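Local coordinates for ribonucleoside-diphosphate reductase, alpha chain (Actinobacillus ureae ATCC 25976, PDB 6DQX), which probably reduces ribonucleoside diphosphates to deoxyribonucleotides, as the catalytic alpha subunit of a class Id ribonucleotide reductase, at residues A[155-160]-A[189-194]; A[182-187]-A[211-216]; A[295-300]-A[374-379]; A[308-313]-A[381-386]. One frame throughout, in Å; residues are numbered along the deposited sequence.

Contact 1. Residues A[155-160]-A[189-194]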
loop_
_atom_site.group_PDB
_atom_site.type_symbol
_atom_site.label_atom_id
_atom_site.label_comp_id
_atom_site.label_asym_id
_atom_site.label_seq_id
_atom_site.Cartn_x
_atom_site.Cartn_y
_atom_site.Cartn_z
ATOM N N ASP A 155 9.160 4.907 12.884
ATOM C CA ASP A 155 9.908 3.774 12.364
ATOM C C ASP A 155 10.824 4.150 11.187
ATOM O O ASP A 155 11.626 3.332 10.754
ATOM C CB ASP A 155 8.934 2.689 11.944
ATOM C CG ASP A 155 8.142 2.161 13.112
ATOM O OD1 ASP A 155 8.716 1.347 13.887
ATOM O OD2 ASP A 155 6.973 2.573 13.243
ATOM N N GLY A 156 10.680 5.378 10.692
ATOM C CA GLY A 156 11.610 5.956 9.725
ATOM C C GLY A 156 11.275 5.635 8.284
ATOM O O GLY A 156 10.290 4.964 7.985
ATOM N N SER A 157 12.136 6.121 7.390
ATOM C CA SER A 157 11.892 6.098 5.957
ATOM C C SER A 157 12.031 4.722 5.326
ATOM O O SER A 157 11.343 4.407 4.348
ATOM C CB SER A 157 12.867 7.067 5.290
ATOM O OG SER A 157 14.213 6.650 5.521
ATOM N N PHE A 158 12.940 3.902 5.853
ATOM C CA PHE A 158 13.107 2.550 5.339
ATOM C C PHE A 158 11.859 1.687 5.573
ATOM O O PHE A 158 11.417 0.933 4.690
ATOM C CB PHE A 158 14.343 1.892 5.947
ATOM C CG PHE A 158 14.557 0.492 5.475
ATOM C CD1 PHE A 158 13.973 -0.577 6.155
ATOM C CD2 PHE A 158 15.295 0.233 4.320
ATOM C CE1 PHE A 158 14.130 -1.876 5.704
ATOM C CE2 PHE A 158 15.464 -1.059 3.871
ATOM C CZ PHE A 158 14.883 -2.118 4.561
ATOM N N ASN A 159 11.288 1.812 6.763
ATOM C CA ASN A 159 10.012 1.185 7.086
ATOM C C ASN A 159 8.951 1.481 6.002
ATOM O O ASN A 159 8.321 0.569 5.477
ATOM C CB ASN A 159 9.562 1.684 8.472
ATOM C CG ASN A 159 8.188 1.175 8.864
ATOM O OD1 ASN A 159 8.006 -0.003 9.065
ATOM N ND2 ASN A 159 7.221 2.083 8.969
ATOM N N PHE A 160 8.774 2.755 5.632
ATOM C CA PHE A 160 7.792 3.085 4.585
ATOM C C PHE A 160 8.164 2.589 3.180
ATOM O O PHE A 160 7.283 2.349 2.355
ATOM C CB PHE A 160 7.466 4.582 4.563
ATOM C CG PHE A 160 6.814 5.045 5.816
ATOM C CD1 PHE A 160 5.544 4.572 6.167
ATOM C CD2 PHE A 160 7.471 5.877 6.670
ATOM C CE1 PHE A 160 4.959 4.962 7.343
ATOM C CE2 PHE A 160 6.891 6.275 7.859
ATOM C CZ PHE A 160 5.626 5.819 8.191
ATOM N N HIS A 189 20.913 11.379 5.581
ATOM C CA HIS A 189 19.650 11.062 6.255
ATOM C C HIS A 189 19.925 10.102 7.393
ATOM O O HIS A 189 20.793 9.227 7.276
ATOM C CB HIS A 189 18.653 10.396 5.287
ATOM C CG HIS A 189 17.239 10.376 5.793
ATOM N ND1 HIS A 189 16.730 9.356 6.578
ATOM C CD2 HIS A 189 16.222 11.257 5.617
ATOM C CE1 HIS A 189 15.468 9.618 6.867
ATOM N NE2 HIS A 189 15.128 10.761 6.296
ATOM N N GLY A 190 19.158 10.244 8.471
ATOM C CA GLY A 190 19.276 9.348 9.614
ATOM C C GLY A 190 19.219 7.882 9.290
ATOM O O GLY A 190 19.877 7.091 9.969
ATOM N N ASP A 191 18.464 7.499 8.252
ATOM C CA ASP A 191 18.232 6.099 7.921
ATOM C C ASP A 191 19.139 5.535 6.819
ATOM O O ASP A 191 18.904 4.427 6.346
ATOM C CB ASP A 191 16.767 5.870 7.523
ATOM C CG ASP A 191 15.773 6.330 8.576
ATOM O OD1 ASP A 191 16.061 6.233 9.795
ATOM O OD2 ASP A 191 14.679 6.800 8.171
ATOM N N ILE A 192 20.174 6.273 6.425
ATOM C CA ILE A 192 21.020 5.868 5.308
ATOM C C ILE A 192 21.574 4.434 5.445
ATOM O O ILE A 192 21.576 3.675 4.486
ATOM C CB ILE A 192 22.138 6.923 5.032
ATOM C CG1 ILE A 192 22.853 6.653 3.693
ATOM C CG2 ILE A 192 23.180 6.994 6.141
ATOM C CD1 ILE A 192 21.943 6.532 2.488
ATOM N N ASP A 193 22.006 4.058 6.649
ATOM C CA ASP A 193 22.515 2.683 6.876
ATOM C C ASP A 193 21.477 1.605 6.564
ATOM O O ASP A 193 21.835 0.551 6.035
ATOM C CB ASP A 193 23.038 2.503 8.313
ATOM C CG ASP A 193 24.320 3.278 8.584
ATOM O OD1 ASP A 193 25.147 3.423 7.658
ATOM O OD2 ASP A 193 24.516 3.730 9.747
ATOM N N GLU A 194 20.196 1.861 6.855
ATOM C CA GLU A 194 19.164 0.881 6.523
ATOM C C GLU A 194 18.982 0.747 5.011
ATOM O O GLU A 194 18.807 -0.340 4.507
ATOM C CB GLU A 194 17.818 1.217 7.161
ATOM C CG GLU A 194 17.808 1.164 8.680
ATOM C CD GLU A 194 16.413 1.373 9.223
ATOM O OE1 GLU A 194 16.155 2.436 9.847
ATOM O OE2 GLU A 194 15.561 0.501 8.976
HETATM O O HOH W 1 13.484 3.474 8.811
#
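Glu194 and Phe158, with Asp191 and Ser157 beside them, join the start of helix 156-170 to the short helix 192-195 in the barrel domain of the ribonucleotide reductase fold, an example of a carboxylate gripping the first turn of a neighbouring helix. The Glu194 side chain passes Phe158 at a slant, its carboxylate plane 44° from the ring, with OE2 3.4 Å from Phe158 CD1 and CB 3.7 Å from Phe158 CG. The ring reaches this position with CG anti to the backbone N (chi1 179°), which also brings CE2 to 3.5 Å from the Glu194 carbonyl O. The same OE2 forms a salt bridge with Arg144, while OE1 accepts from a water that also donates to the Asp155 carbonyl O. Arg144 meets both carboxylates, this one through its side chain and that of Asp191, at OD1, through its backbone N. Asp191 devotes its other oxygen to Ser157. The hydroxyl comes to the anti lone pair of OD2, with OG 2.7 Å from that oxygen; the Ser157 backbone N reaches it from above the carboxylate plane, also at 2.7 Å from OD2, with 164° at the hydrogen.

Contact 2. Residues A[182-187]-A[211-216]. With EDO (1,2-ethanediol), chain G.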
loop_
_atom_site.group_PDB
_atom_site.type_symbol
_atom_site.label_atom_id
_atom_site.label_comp_id
_atom_site.label_asym_id
_atom_site.label_seq_id
_atom_site.Cartn_x
_atom_site.Cartn_y
_atom_site.Cartn_z
ATOM N N ALA A 182 11.803 3.327 -8.076
ATOM C CA ALA A 182 13.038 3.753 -7.452
ATOM C C ALA A 182 12.787 4.770 -6.382
ATOM O O ALA A 182 12.118 5.796 -6.611
ATOM C CB ALA A 182 14.008 4.342 -8.482
ATOM N N GLY A 183 13.321 4.503 -5.200
ATOM C CA GLY A 183 13.247 5.451 -4.090
ATOM C C GLY A 183 14.555 6.189 -3.925
ATOM O O GLY A 183 15.609 5.584 -4.057
ATOM N N TYR A 184 14.493 7.477 -3.619
ATOM C CA TYR A 184 15.686 8.295 -3.362
ATOM C C TYR A 184 15.775 8.781 -1.910
ATOM O O TYR A 184 14.802 9.306 -1.365
ATOM C CB TYR A 184 15.697 9.492 -4.302
ATOM C CG TYR A 184 16.044 9.131 -5.736
ATOM C CD1 TYR A 184 15.105 8.568 -6.587
ATOM C CD2 TYR A 184 17.310 9.382 -6.239
ATOM C CE1 TYR A 184 15.423 8.255 -7.902
ATOM C CE2 TYR A 184 17.637 9.081 -7.550
ATOM C CZ TYR A 184 16.697 8.532 -8.371
ATOM O OH TYR A 184 17.016 8.243 -9.663
ATOM N N ILE A 185 16.972 8.661 -1.335
ATOM C CA ILE A 185 17.259 9.054 0.051
ATOM C C ILE A 185 18.568 9.865 0.078
ATOM O O ILE A 185 19.513 9.548 -0.657
ATOM C CB ILE A 185 17.320 7.766 0.939
ATOM C CG1 ILE A 185 17.296 8.092 2.429
ATOM C CG2 ILE A 185 18.511 6.882 0.594
ATOM C CD1 ILE A 185 15.950 8.562 2.914
ATOM N N ASP A 186 18.642 10.893 0.919
ATOM C CA ASP A 186 19.873 11.693 1.030
ATOM C C ASP A 186 20.932 10.912 1.823
ATOM O O ASP A 186 20.588 10.176 2.767
ATOM C CB ASP A 186 19.587 13.014 1.674
ATOM C CG ASP A 186 18.500 13.786 0.933
ATOM O OD1 ASP A 186 18.809 14.558 -0.014
ATOM O OD2 ASP A 186 17.323 13.554 1.269
ATOM N N ILE A 187 22.199 11.048 1.420
ATOM C CA ILE A 187 23.305 10.326 2.092
ATOM C C ILE A 187 23.466 10.758 3.556
ATOM O O ILE A 187 23.978 9.972 4.365
ATOM C CB ILE A 187 24.645 10.475 1.319
ATOM C CG1 ILE A 187 25.642 9.368 1.744
ATOM C CG2 ILE A 187 25.192 11.880 1.438
ATOM C CD1 ILE A 187 26.822 9.205 0.817
ATOM N N GLY A 211 18.285 5.202 -5.182
ATOM C CA GLY A 211 19.328 6.160 -5.411
ATOM C C GLY A 211 19.635 6.927 -4.155
ATOM O O GLY A 211 18.773 7.103 -3.276
ATOM N N VAL A 212 20.866 7.409 -4.079
ATOM C CA VAL A 212 21.340 8.184 -2.953
ATOM C C VAL A 212 21.700 9.594 -3.396
ATOM O O VAL A 212 22.470 9.791 -4.363
ATOM C CB VAL A 212 22.532 7.494 -2.269
ATOM C CG1 VAL A 212 23.106 8.400 -1.186
ATOM C CG2 VAL A 212 22.076 6.162 -1.668
ATOM N N CYS A 213 21.127 10.566 -2.711
ATOM C CA CYS A 213 21.371 11.971 -3.015
ATOM C C CYS A 213 22.563 12.496 -2.235
ATOM O O CYS A 213 22.554 12.525 -1.010
ATOM C CB CYS A 213 20.115 12.817 -2.774
ATOM S SG CYS A 213 18.604 12.013 -3.323
ATOM N N VAL A 214 23.600 12.908 -2.964
ATOM C CA VAL A 214 24.898 13.241 -2.387
ATOM C C VAL A 214 25.276 14.669 -2.729
ATOM O O VAL A 214 25.419 14.995 -3.926
ATOM C CB VAL A 214 25.998 12.314 -2.974
ATOM C CG1 VAL A 214 27.351 12.632 -2.345
ATOM C CG2 VAL A 214 25.631 10.860 -2.782
ATOM N N GLY A 215 25.424 15.507 -1.699
ATOM C CA GLY A 215 25.734 16.923 -1.839
ATOM C C GLY A 215 27.222 17.224 -1.978
ATOM O O GLY A 215 28.082 16.413 -1.616
ATOM N N HIS A 216 27.513 18.415 -2.486
ATOM C CA HIS A 216 28.881 18.887 -2.674
ATOM C C HIS A 216 29.615 19.006 -1.325
ATOM O O HIS A 216 30.677 18.415 -1.152
ATOM C CB HIS A 216 28.865 20.252 -3.392
ATOM C CG HIS A 216 30.222 20.877 -3.549
ATOM N ND1 HIS A 216 31.144 20.435 -4.474
ATOM C CD2 HIS A 216 30.804 21.915 -2.899
ATOM C CE1 HIS A 216 32.239 21.175 -4.385
ATOM N NE2 HIS A 216 32.058 22.077 -3.437
HETATM C C1 EDO G . 26.654 11.655 7.620
HETATM O O1 EDO G . 26.553 13.065 7.413
HETATM C C2 EDO G . 25.403 11.053 6.996
HETATM O O2 EDO G . 25.071 9.664 7.171
#
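Strands 181-186 and 209-213 pair in parallel, and Gly183, Ile185 and Ile187 exchange four backbone hydrogen bonds with Gly211 and Cys213; with helix 192-195 between them the strands form a beta-alpha-beta unit of the reductase barrel. The tightest rung runs from Cys213 N to Ile185 O at 2.8 Å, and the last bond, from Ile187 N to Cys213 O, continues the pairing just past the end of the first strand. There the carbonyl O of Ile187 accepts from O2 of a 1,2-ethanediol, probably from the crystallisation liquor. On one face, the Tyr184 ring lies over Gly211, CD2 being 3.9 Å from Gly211 CA, and Cys213 presents its sulfur to the edge of the same ring, SG 5.4 Å from the ring centroid. The other face carries Ile185 and Val212; just past the strand, Ile187 packs on Val212, with CB 3.6 Å from Val212 CG1, and Leu236 of helix 227-243 touches both. Farther out, polar partners fix the ends of the buried side chains: Tyr184 OH bonds to the carbonyl O of Asn273, and Asp186 receives Tyr137 OH on OD2 and a salt bridge from Lys251 on OD1. That last oxygen also lies 3.5 Å from Cys213 CB.

Contact 3. Residues A[295-300]-A[374-379]; sequences MNLLYF and NLIFKT
The ring of Phe300 meets Ile376 on one face and Thr379 at its edge, a compact case of an aromatic ring met by three residues, Leu375 included, of one helix. Ile376 CG1 sits almost exactly on the ring normal, 3.5 Å from the Phe300 centroid, in a CH-pi contact. With CG anti to the backbone N (chi1 177°), Phe300 extends toward the helix and slides past the isoleucine, which runs the other way. In the plane of the ring, Thr379 OG1 approaches the rim 3.9 Å from Phe300 CZ. Its hydroxyl is already committed, donating to the carbonyl O of Leu375 one turn earlier; the Thr379 backbone N reaches that same oxygen from the opposite face of its plane. Leu375 itself contributes CD2, 3.8 Å from Phe300 CE2, at the more exposed margin. The second ring, Phe377, has Ile376 CG2 offset over one face, and that methyl also lies 3.7 Å from Leu297 CD2. Leu297 CD1 reaches obliquely toward Phe377 CZ at 4.3 Å, so the leucine bridges two residues of the helix. The contact thus joins the 3-10 turn after strand 288-296 and the start of helix 300-303 to helix 367-395. Val350 of strand 347-351 packs on Leu297 and Phe377, while Tyr356 of helix 353-359 touches Phe300 and Ile376, and Trp303 meets Phe300 edge-to-face.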
loop_
_atom_site.group_PDB
_atom_site.type_symbol
_atom_site.label_atom_id
_atom_site.label_comp_id
_atom_site.label_asym_id
_atom_site.label_seq_id
_atom_site.Cartn_x
_atom_site.Cartn_y
_atom_site.Cartn_z
ATOM N N MET A 295 16.270 11.305 -31.106
ATOM C CA MET A 295 16.884 11.514 -32.413
ATOM C C MET A 295 17.970 10.477 -32.677
ATOM O O MET A 295 18.789 10.222 -31.826
ATOM C CB MET A 295 17.493 12.908 -32.495
ATOM C CG MET A 295 16.483 14.059 -32.479
ATOM S SD MET A 295 15.291 14.094 -33.818
ATOM C CE MET A 295 16.336 14.142 -35.265
ATOM N N ASN A 296 17.998 9.931 -33.894
ATOM C CA ASN A 296 18.974 8.926 -34.264
ATOM C C ASN A 296 20.209 9.646 -34.775
ATOM O O ASN A 296 20.232 10.115 -35.923
ATOM C CB ASN A 296 18.423 8.028 -35.368
ATOM C CG ASN A 296 19.317 6.861 -35.682
ATOM O OD1 ASN A 296 20.413 6.739 -35.154
ATOM N ND2 ASN A 296 18.870 6.009 -36.619
ATOM N N LEU A 297 21.234 9.686 -33.938
ATOM C CA LEU A 297 22.482 10.390 -34.292
ATOM C C LEU A 297 23.262 9.741 -35.429
ATOM O O LEU A 297 24.122 10.405 -36.037
ATOM C CB LEU A 297 23.377 10.518 -33.083
ATOM C CG LEU A 297 22.772 11.229 -31.872
ATOM C CD1 LEU A 297 23.817 11.427 -30.803
ATOM C CD2 LEU A 297 22.102 12.556 -32.201
ATOM N N LEU A 298 22.977 8.474 -35.759
ATOM C CA LEU A 298 23.603 7.863 -36.942
ATOM C C LEU A 298 23.433 8.747 -38.174
ATOM O O LEU A 298 24.333 8.822 -39.037
ATOM C CB LEU A 298 23.011 6.478 -37.214
ATOM C CG LEU A 298 23.487 5.735 -38.476
ATOM C CD1 LEU A 298 24.996 5.599 -38.455
ATOM C CD2 LEU A 298 22.837 4.359 -38.546
ATOM N N TYR A 299 22.285 9.413 -38.271
ATOM C CA TYR A 299 21.971 10.249 -39.412
ATOM C C TYR A 299 22.119 11.738 -39.168
ATOM O O TYR A 299 21.528 12.540 -39.887
ATOM C CB TYR A 299 20.554 9.890 -39.904
ATOM C CG TYR A 299 20.425 8.442 -40.315
ATOM C CD1 TYR A 299 21.285 7.885 -41.270
ATOM C CD2 TYR A 299 19.455 7.606 -39.741
ATOM C CE1 TYR A 299 21.182 6.555 -41.640
ATOM C CE2 TYR A 299 19.354 6.266 -40.104
ATOM C CZ TYR A 299 20.204 5.748 -41.059
ATOM O OH TYR A 299 20.099 4.425 -41.430
ATOM N N PHE A 300 22.914 12.126 -38.167
ATOM C CA PHE A 300 23.097 13.549 -37.833
ATOM C C PHE A 300 23.411 14.404 -39.058
ATOM O O PHE A 300 22.797 15.464 -39.268
ATOM C CB PHE A 300 24.191 13.737 -36.778
ATOM C CG PHE A 300 24.471 15.180 -36.453
ATOM C CD1 PHE A 300 23.560 15.936 -35.723
ATOM C CD2 PHE A 300 25.632 15.798 -36.910
ATOM C CE1 PHE A 300 23.798 17.276 -35.450
ATOM C CE2 PHE A 300 25.871 17.138 -36.627
ATOM C CZ PHE A 300 24.965 17.876 -35.899
ATOM N N ASN A 374 30.241 18.048 -28.936
ATOM C CA ASN A 374 29.882 19.435 -28.791
ATOM C C ASN A 374 28.934 19.916 -29.887
ATOM O O ASN A 374 27.944 20.603 -29.604
ATOM C CB ASN A 374 31.143 20.320 -28.777
ATOM C CG ASN A 374 30.817 21.763 -28.513
ATOM O OD1 ASN A 374 30.481 22.123 -27.383
ATOM N ND2 ASN A 374 30.957 22.618 -29.538
ATOM N N LEU A 375 29.252 19.581 -31.136
ATOM C CA LEU A 375 28.475 20.011 -32.294
ATOM C C LEU A 375 27.043 19.482 -32.228
ATOM O O LEU A 375 26.087 20.223 -32.392
ATOM C CB LEU A 375 29.132 19.507 -33.582
ATOM C CG LEU A 375 28.348 19.790 -34.862
ATOM C CD1 LEU A 375 28.145 21.295 -35.068
ATOM C CD2 LEU A 375 29.057 19.145 -36.023
ATOM N N ILE A 376 26.926 18.189 -32.014
ATOM C CA ILE A 376 25.607 17.543 -32.006
ATOM C C ILE A 376 24.701 18.101 -30.919
ATOM O O ILE A 376 23.544 18.511 -31.191
ATOM C CB ILE A 376 25.760 16.016 -31.879
ATOM C CG1 ILE A 376 26.267 15.473 -33.225
ATOM C CG2 ILE A 376 24.439 15.353 -31.489
ATOM C CD1 ILE A 376 26.594 14.000 -33.244
ATOM N N PHE A 377 25.224 18.154 -29.704
ATOM C CA PHE A 377 24.378 18.570 -28.570
ATOM C C PHE A 377 24.100 20.064 -28.546
ATOM O O PHE A 377 23.023 20.468 -28.170
ATOM C CB PHE A 377 24.915 17.982 -27.294
ATOM C CG PHE A 377 24.687 16.508 -27.241
ATOM C CD1 PHE A 377 23.443 15.999 -26.854
ATOM C CD2 PHE A 377 25.653 15.635 -27.647
ATOM C CE1 PHE A 377 23.234 14.641 -26.847
ATOM C CE2 PHE A 377 25.441 14.286 -27.677
ATOM C CZ PHE A 377 24.223 13.784 -27.242
ATOM N N LYS A 378 25.035 20.871 -29.061
ATOM C CA LYS A 378 24.768 22.282 -29.270
ATOM C C LYS A 378 23.638 22.499 -30.271
ATOM O O LYS A 378 22.755 23.367 -30.075
ATOM C CB LYS A 378 26.055 23.028 -29.697
ATOM C CG LYS A 378 25.872 24.552 -29.829
ATOM C CD LYS A 378 27.222 25.233 -30.120
ATOM C CE LYS A 378 27.112 26.749 -30.032
ATOM N NZ LYS A 378 26.538 27.324 -31.279
ATOM N N THR A 379 23.686 21.756 -31.368
ATOM C CA THR A 379 22.672 21.846 -32.418
ATOM C C THR A 379 21.298 21.468 -31.869
ATOM O O THR A 379 20.299 22.160 -32.097
ATOM C CB THR A 379 23.019 20.933 -33.600
ATOM O OG1 THR A 379 24.310 21.301 -34.140
ATOM C CG2 THR A 379 21.997 21.020 -34.690
#

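Contact 4. Residues A[308-313]-A[381-386]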
loop_
_atom_site.group_PDB
_atom_site.type_symbol
_atom_site.label_atom_id
_atom_site.label_comp_id
_atom_site.label_asym_id
_atom_site.label_seq_id
_atom_site.Cartn_x
_atom_site.Cartn_y
_atom_site.Cartn_z
ATOM N N ALA A 308 13.789 18.254 -38.522
ATOM C CA ALA A 308 13.430 17.012 -37.807
ATOM C C ALA A 308 13.376 17.163 -36.264
ATOM O O ALA A 308 12.384 16.755 -35.647
ATOM C CB ALA A 308 14.322 15.842 -38.219
ATOM N N PRO A 309 14.393 17.777 -35.634
ATOM C CA PRO A 309 14.304 17.961 -34.169
ATOM C C PRO A 309 13.144 18.826 -33.737
ATOM O O PRO A 309 12.490 18.529 -32.731
ATOM C CB PRO A 309 15.632 18.606 -33.804
ATOM C CG PRO A 309 16.535 18.230 -34.908
ATOM C CD PRO A 309 15.688 18.248 -36.137
ATOM N N GLU A 310 12.824 19.845 -34.533
ATOM C CA GLU A 310 11.675 20.687 -34.248
ATOM C C GLU A 310 10.361 19.931 -34.356
ATOM O O GLU A 310 9.460 20.091 -33.509
ATOM C CB GLU A 310 11.661 21.883 -35.194
ATOM C CG GLU A 310 12.831 22.821 -34.952
ATOM C CD GLU A 310 14.053 22.543 -35.790
ATOM O OE1 GLU A 310 14.363 21.372 -36.126
ATOM O OE2 GLU A 310 14.778 23.538 -36.073
ATOM N N VAL A 311 10.253 19.101 -35.394
ATOM C CA VAL A 311 9.053 18.273 -35.583
ATOM C C VAL A 311 8.878 17.325 -34.411
ATOM O O VAL A 311 7.747 17.168 -33.915
ATOM C CB VAL A 311 9.074 17.546 -36.960
ATOM C CG1 VAL A 311 8.084 16.392 -37.037
ATOM C CG2 VAL A 311 8.766 18.575 -38.053
ATOM N N LEU A 312 9.980 16.726 -33.950
ATOM C CA LEU A 312 9.895 15.812 -32.812
ATOM C C LEU A 312 9.495 16.565 -31.511
ATOM O O LEU A 312 8.708 16.055 -30.709
ATOM C CB LEU A 312 11.192 15.006 -32.657
ATOM C CG LEU A 312 11.074 13.781 -31.742
ATOM C CD1 LEU A 312 10.085 12.744 -32.294
ATOM C CD2 LEU A 312 12.440 13.138 -31.537
ATOM N N THR A 313 9.997 17.788 -31.331
ATOM C CA THR A 313 9.612 18.632 -30.197
ATOM C C THR A 313 8.096 18.953 -30.182
ATOM O O THR A 313 7.412 18.798 -29.142
ATOM C CB THR A 313 10.457 19.918 -30.176
ATOM O OG1 THR A 313 11.848 19.554 -30.150
ATOM C CG2 THR A 313 10.097 20.795 -28.984
ATOM N N GLN A 381 20.284 21.515 -28.679
ATOM C CA GLN A 381 19.829 22.506 -27.700
ATOM C C GLN A 381 19.158 23.689 -28.415
ATOM O O GLN A 381 18.089 24.157 -28.012
ATOM C CB GLN A 381 20.980 23.001 -26.842
ATOM C CG GLN A 381 20.578 24.025 -25.786
ATOM C CD GLN A 381 21.731 24.781 -25.161
ATOM O OE1 GLN A 381 22.621 25.301 -25.868
ATOM N NE2 GLN A 381 21.687 24.923 -23.828
ATOM N N GLU A 382 19.794 24.146 -29.496
ATOM C CA GLU A 382 19.295 25.327 -30.205
ATOM C C GLU A 382 17.974 25.064 -30.890
ATOM O O GLU A 382 17.045 25.886 -30.817
ATOM C CB GLU A 382 20.345 25.804 -31.228
ATOM C CG GLU A 382 21.563 26.417 -30.554
ATOM C CD GLU A 382 22.741 26.688 -31.493
ATOM O OE1 GLU A 382 22.669 26.317 -32.681
ATOM O OE2 GLU A 382 23.770 27.251 -31.029
ATOM N N LYS A 383 17.892 23.922 -31.564
ATOM C CA LYS A 383 16.724 23.584 -32.367
ATOM C C LYS A 383 15.505 23.256 -31.515
ATOM O O LYS A 383 14.393 23.734 -31.805
ATOM C CB LYS A 383 17.062 22.470 -33.356
ATOM C CG LYS A 383 17.988 22.992 -34.447
ATOM C CD LYS A 383 18.595 21.913 -35.307
ATOM C CE LYS A 383 17.704 21.417 -36.418
ATOM N NZ LYS A 383 17.196 22.492 -37.344
ATOM N N THR A 384 15.717 22.503 -30.437
ATOM C CA THR A 384 14.593 22.192 -29.506
ATOM C C THR A 384 14.073 23.449 -28.790
ATOM O O THR A 384 12.865 23.633 -28.657
ATOM C CB THR A 384 14.949 21.098 -28.476
ATOM O OG1 THR A 384 16.104 21.456 -27.717
ATOM C CG2 THR A 384 15.186 19.779 -29.165
ATOM N N LEU A 385 14.966 24.333 -28.343
ATOM C CA LEU A 385 14.532 25.573 -27.740
ATOM C C LEU A 385 13.754 26.457 -28.731
ATOM O O LEU A 385 12.718 27.019 -28.392
ATOM C CB LEU A 385 15.723 26.369 -27.179
ATOM C CG LEU A 385 15.415 27.734 -26.585
ATOM C CD1 LEU A 385 14.322 27.624 -25.511
ATOM C CD2 LEU A 385 16.684 28.380 -26.019
ATOM N N LYS A 386 14.258 26.571 -29.943
ATOM C CA LYS A 386 13.557 27.331 -30.982
ATOM C C LYS A 386 12.147 26.807 -31.164
ATOM O O LYS A 386 11.194 27.576 -31.236
ATOM C CB LYS A 386 14.328 27.243 -32.295
ATOM C CG LYS A 386 13.667 27.956 -33.469
ATOM C CD LYS A 386 14.490 27.801 -34.732
ATOM C CE LYS A 386 14.435 26.377 -35.245
ATOM N NZ LYS A 386 14.725 26.257 -36.697
#
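A single carboxylate oxygen, Glu310 OE2, takes two lysine ammonium groups at once, although the glutamate is buried where its own helix meets helix 367-395. Lys383 NZ comes to its syn lone pair, 2.9 Å from Glu310 OE2, and makes a weak bond to OE1 as well. From the anti side, 18° out of the carboxylate plane, Lys386 NZ reaches the same OE2 at 2.8 Å. A bend at chi2 of Glu310 (92°) turns the carboxylate across to these partners. Lys383 NZ also donates to the backbone O of Thr306, just ahead of helix 308-327, and this fixes the amine further. Two positive charges beside it would be expected to favour the ionised carboxylate. Van der Waals contacts complete the seam: Lys383 CE packs 3.7 Å from Pro309 CG, and Thr313 crosses Thr384 at about a right angle, its OG1 3.5 Å from Thr384 CG2. The Thr313 hydroxyl donates back to the carbonyl O of Pro309, which also accepts from the Thr313 backbone N. The axes of the two short segments come within 8.4 Å, with 45° between their directions: a salt-bridge network clasping helix 308-327 to helix 367-395 in the barrel domain.

How the contacts relate
The four contacts form two pairs on opposite sides of the chain's centre. Contacts 1 and 2 share the region of strand 181-186, where Ile192 packs against Ile185, Asp186 and Ile187; contacts 3 and 4 both use helix 367-395 and meet through Met295, which packs on Ala308, Pro309 and Leu312. All four are largely buried, yet their chemistry differs. Contact 2 is backbone pairing within the sheet, and contact 3, which reaches the same sheet about 31 Å away between centres, is apolar and aromatic. In contacts 1 and 4 carboxylates accept, from a serine at a helix start in one and from two lysines in the other. Exposed margins appear in contacts 3 and 4, at Leu375 and Lys386.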